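Local structure of receptor-type adenylate cyclase GRESAG 4.3 (Trypanosoma brucei, 1FX4) at residues 17-22 with 61-66. The protein catalyses, through this class III catalytic domain, the magnesium-dependent conversion of ATP to cyclic AMP and diphosphate, and may serve as a receptor for an unknown ligand. Numbering follows the deposited sequence.
Sequences FTDIES and GDSFMI. With MG (magnesium ion), chain B.
Asp19 and Asp62 bring one carboxylate oxygen each to a shared magnesium ion, Asp19 OD1 lying 2.3 Å and Asp62 OD1 2.4 Å from the metal. Aspartate suits both places because its short side chain offers a hard anionic oxygen to magnesium. Asp19 OD1 and Asp62 OD1 are only 2.8 Å apart; the cation that both bind probably offsets their repulsion, and three waters complete the observed shell. The carboxylate planes are turned 59° from one another. Asp19 CG stands anti to the backbone N (chi1 -151°), which swings its carboxylate to the metal; its OD1 also accepts a weak bond from Ile20 N, while OD2 accepts a hydrogen bond from a metal-bound water and has a long, weak ion pair with Arg135. Another metal water donates to Ile20 O. The second oxygen of Asp62, OD2, is weakly bonded to Ser23.

Next to the metal site, strands 13-20 and 63-68 run antiparallel and are joined by a fairly straight bond from Thr18 N to Phe64 O (3.0 Å). Phe64 N, in contrast, is shared: it reaches Thr18 O and Thr18 OG1, both by bent bonds, the hydroxyl being 3.1 Å away. Threonine suits this place because its hydroxyl serves the backbone twice, OG1 also joining a water that donates to Asp62 O. On the face opposite Thr18 and Phe64, Met65, whose unbranched, extended chain can lie along a flat ring, lays CG over a face of the Phe17 ring, 3.9 Å from its centroid, with SD oblique to the ring. Ile20 CD1 packs on Asp62 CB (3.5 Å), giving the metal ligand an apolar flank toward helix 34-51. Paired acidic residues, one on the first strand and one in the hairpin turn between strands 55-60 and 63-68, form the metal-binding site characteristic of the class III nucleotidyl cyclase fold.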
ATOM      1  N   PHE A  17      -4.274  10.991   6.837  1.00 19.51           N
ATOM      2  CA  PHE A  17      -4.320   9.714   6.143  1.00 18.47           C
ATOM      3  C   PHE A  17      -5.744   9.548   5.622  1.00 17.34           C
ATOM      4  O   PHE A  17      -6.701   9.881   6.310  1.00 17.15           O
ATOM      5  CB  PHE A  17      -3.961   8.535   7.063  1.00 18.92           C
ATOM      6  CG  PHE A  17      -2.482   8.287   7.178  1.00 20.29           C
ATOM      7  CD1 PHE A  17      -1.731   8.962   8.122  1.00 21.24           C
ATOM      8  CD2 PHE A  17      -1.847   7.372   6.344  1.00 21.26           C
ATOM      9  CE1 PHE A  17      -0.362   8.725   8.241  1.00 22.28           C
ATOM     10  CE2 PHE A  17      -0.473   7.131   6.462  1.00 22.26           C
ATOM     11  CZ  PHE A  17       0.261   7.810   7.414  1.00 21.07           C
ATOM     12  N   THR A  18      -5.876   9.066   4.392  1.00 16.86           N
ATOM     13  CA  THR A  18      -7.192   8.838   3.814  1.00 16.99           C
ATOM     14  C   THR A  18      -7.257   7.461   3.213  1.00 17.75           C
ATOM     15  O   THR A  18      -6.229   6.883   2.880  1.00 18.70           O
ATOM     16  CB  THR A  18      -7.499   9.804   2.655  1.00 17.75           C
ATOM     17  OG1 THR A  18      -6.734   9.439   1.494  1.00 19.07           O
ATOM     18  CG2 THR A  18      -7.175  11.251   3.046  1.00 18.88           C
ATOM     19  N   ASP A  19      -8.467   6.937   3.083  1.00 17.49           N
ATOM     20  CA  ASP A  19      -8.643   5.674   2.410  1.00 18.72           C
ATOM     21  C   ASP A  19     -10.079   5.602   1.946  1.00 18.76           C
ATOM     22  O   ASP A  19     -10.956   6.233   2.543  1.00 19.05           O
ATOM     23  CB  ASP A  19      -8.303   4.490   3.308  1.00 20.88           C
ATOM     24  CG  ASP A  19      -7.806   3.291   2.508  1.00 22.30           C
ATOM     25  OD1 ASP A  19      -7.936   3.302   1.271  1.00 23.94           O
ATOM     26  OD2 ASP A  19      -7.265   2.348   3.111  1.00 25.17           O
ATOM     27  N   ILE A  20     -10.313   4.866   0.867  1.00 18.22           N
ATOM     28  CA  ILE A  20     -11.657   4.718   0.351  1.00 18.18           C
ATOM     29  C   ILE A  20     -12.310   3.575   1.109  1.00 19.65           C
ATOM     30  O   ILE A  20     -11.785   2.451   1.136  1.00 17.08           O
ATOM     31  CB  ILE A  20     -11.661   4.402  -1.145  1.00 18.31           C
ATOM     32  CG1 ILE A  20     -11.070   5.579  -1.932  1.00 19.28           C
ATOM     33  CG2 ILE A  20     -13.092   4.147  -1.620  1.00 17.60           C
ATOM     34  CD1 ILE A  20     -11.058   5.325  -3.423  1.00 19.65           C
ATOM     35  N   GLU A  21     -13.436   3.865   1.741  1.00 19.70           N
ATOM     36  CA  GLU A  21     -14.119   2.832   2.485  1.00 21.80           C
ATOM     37  C   GLU A  21     -14.636   1.758   1.543  1.00 20.78           C
ATOM     38  O   GLU A  21     -15.169   2.056   0.470  1.00 19.09           O
ATOM     39  CB  GLU A  21     -15.281   3.402   3.289  1.00 24.62           C
ATOM     40  CG  GLU A  21     -15.898   2.345   4.186  1.00 30.01           C
ATOM     41  CD  GLU A  21     -17.047   2.856   5.001  1.00 33.04           C
ATOM     42  OE1 GLU A  21     -16.878   2.973   6.231  1.00 36.09           O
ATOM     43  OE2 GLU A  21     -18.116   3.136   4.421  1.00 36.22           O
ATOM     44  N   SER A  22     -14.409   0.504   1.926  1.00 21.15           N
ATOM     45  CA  SER A  22     -14.879  -0.646   1.145  1.00 21.53           C
ATOM     46  C   SER A  22     -14.415  -0.663  -0.293  1.00 21.54           C
ATOM     47  O   SER A  22     -15.119  -1.199  -1.149  1.00 21.05           O
ATOM     48  CB  SER A  22     -16.407  -0.678   1.134  1.00 21.48           C
ATOM     49  OG  SER A  22     -16.896  -0.970   2.411  1.00 23.02           O
ATOM     50  N   GLY A  61      -2.232   2.231  -2.771  1.00 25.75           N
ATOM     51  CA  GLY A  61      -3.535   1.774  -3.228  1.00 26.77           C
ATOM     52  C   GLY A  61      -4.326   3.055  -3.393  1.00 27.51           C
ATOM     53  O   GLY A  61      -3.817   4.016  -3.980  1.00 28.22           O
ATOM     54  N   ASP A  62      -5.523   3.125  -2.823  1.00 27.34           N
ATOM     55  CA  ASP A  62      -6.291   4.355  -2.933  1.00 27.61           C
ATOM     56  C   ASP A  62      -6.160   5.198  -1.680  1.00 25.82           C
ATOM     57  O   ASP A  62      -6.980   6.078  -1.415  1.00 26.94           O
ATOM     58  CB  ASP A  62      -7.751   4.068  -3.256  1.00 30.22           C
ATOM     59  CG  ASP A  62      -8.258   2.816  -2.597  1.00 32.74           C
ATOM     60  OD1 ASP A  62      -7.913   2.565  -1.425  1.00 36.21           O
ATOM     61  OD2 ASP A  62      -9.009   2.077  -3.262  1.00 35.88           O
ATOM     62  N   SER A  63      -5.129   4.907  -0.897  1.00 23.66           N
ATOM     63  CA  SER A  63      -4.871   5.633   0.333  1.00 23.15           C
ATOM     64  C   SER A  63      -3.877   6.768   0.108  1.00 22.12           C
ATOM     65  O   SER A  63      -2.895   6.604  -0.623  1.00 23.88           O
ATOM     66  CB  SER A  63      -4.315   4.686   1.391  1.00 23.93           C
ATOM     67  OG  SER A  63      -3.902   5.405   2.534  1.00 26.19           O
ATOM     68  N   PHE A  64      -4.139   7.921   0.715  1.00 19.96           N
ATOM     69  CA  PHE A  64      -3.227   9.060   0.601  1.00 18.12           C
ATOM     70  C   PHE A  64      -2.618   9.355   1.959  1.00 17.93           C
ATOM     71  O   PHE A  64      -3.260   9.178   3.000  1.00 17.20           O
ATOM     72  CB  PHE A  64      -3.960  10.340   0.150  1.00 18.53           C
ATOM     73  CG  PHE A  64      -3.990  10.537  -1.331  1.00 18.90           C
ATOM     74  CD1 PHE A  64      -4.999   9.962  -2.095  1.00 18.47           C
ATOM     75  CD2 PHE A  64      -3.024  11.316  -1.961  1.00 19.31           C
ATOM     76  CE1 PHE A  64      -5.050  10.160  -3.479  1.00 19.86           C
ATOM     77  CE2 PHE A  64      -3.066  11.523  -3.348  1.00 19.84           C
ATOM     78  CZ  PHE A  64      -4.078  10.944  -4.104  1.00 19.56           C
ATOM     79  N   MET A  65      -1.358   9.766   1.942  1.00 17.10           N
ATOM     80  CA  MET A  65      -0.689  10.205   3.151  1.00 17.87           C
ATOM     81  C   MET A  65      -0.291  11.630   2.779  1.00 18.08           C
ATOM     82  O   MET A  65       0.430  11.852   1.793  1.00 18.59           O
ATOM     83  CB  MET A  65       0.556   9.390   3.443  1.00 18.79           C
ATOM     84  CG  MET A  65       1.246   9.854   4.717  1.00 20.60           C
ATOM     85  SD  MET A  65       2.725   8.904   5.057  1.00 23.13           S
ATOM     86  CE  MET A  65       3.410   9.857   6.437  1.00 19.78           C
ATOM     87  N   ILE A  66      -0.802  12.586   3.539  1.00 18.27           N
ATOM     88  CA  ILE A  66      -0.553  13.997   3.266  1.00 18.87           C
ATOM     89  C   ILE A  66       0.044  14.665   4.495  1.00 19.75           C
ATOM     90  O   ILE A  66      -0.346  14.358   5.625  1.00 19.50           O
ATOM     91  CB  ILE A  66      -1.897  14.686   2.880  1.00 18.82           C
ATOM     92  CG1 ILE A  66      -2.506  13.995   1.652  1.00 17.94           C
ATOM     93  CG2 ILE A  66      -1.682  16.162   2.580  1.00 19.59           C
ATOM     94  CD1 ILE A  66      -3.969  14.332   1.411  1.00 18.46           C
TER
HETATM   95 MG    MG B2001      -7.296   1.256   0.462  1.00 22.90          MG
HETATM   96  O   HOH W   1      -8.330   7.812   0.034  1.00 19.07           O
HETATM   97  O   HOH W   2      -7.121  -0.244   2.390  1.00 37.41           O
HETATM   98  O   HOH W   3      -9.625   1.104   1.222  1.00 43.97           O
HETATM   99  O   HOH W   4      -4.824   1.398   0.772  1.00 36.44           O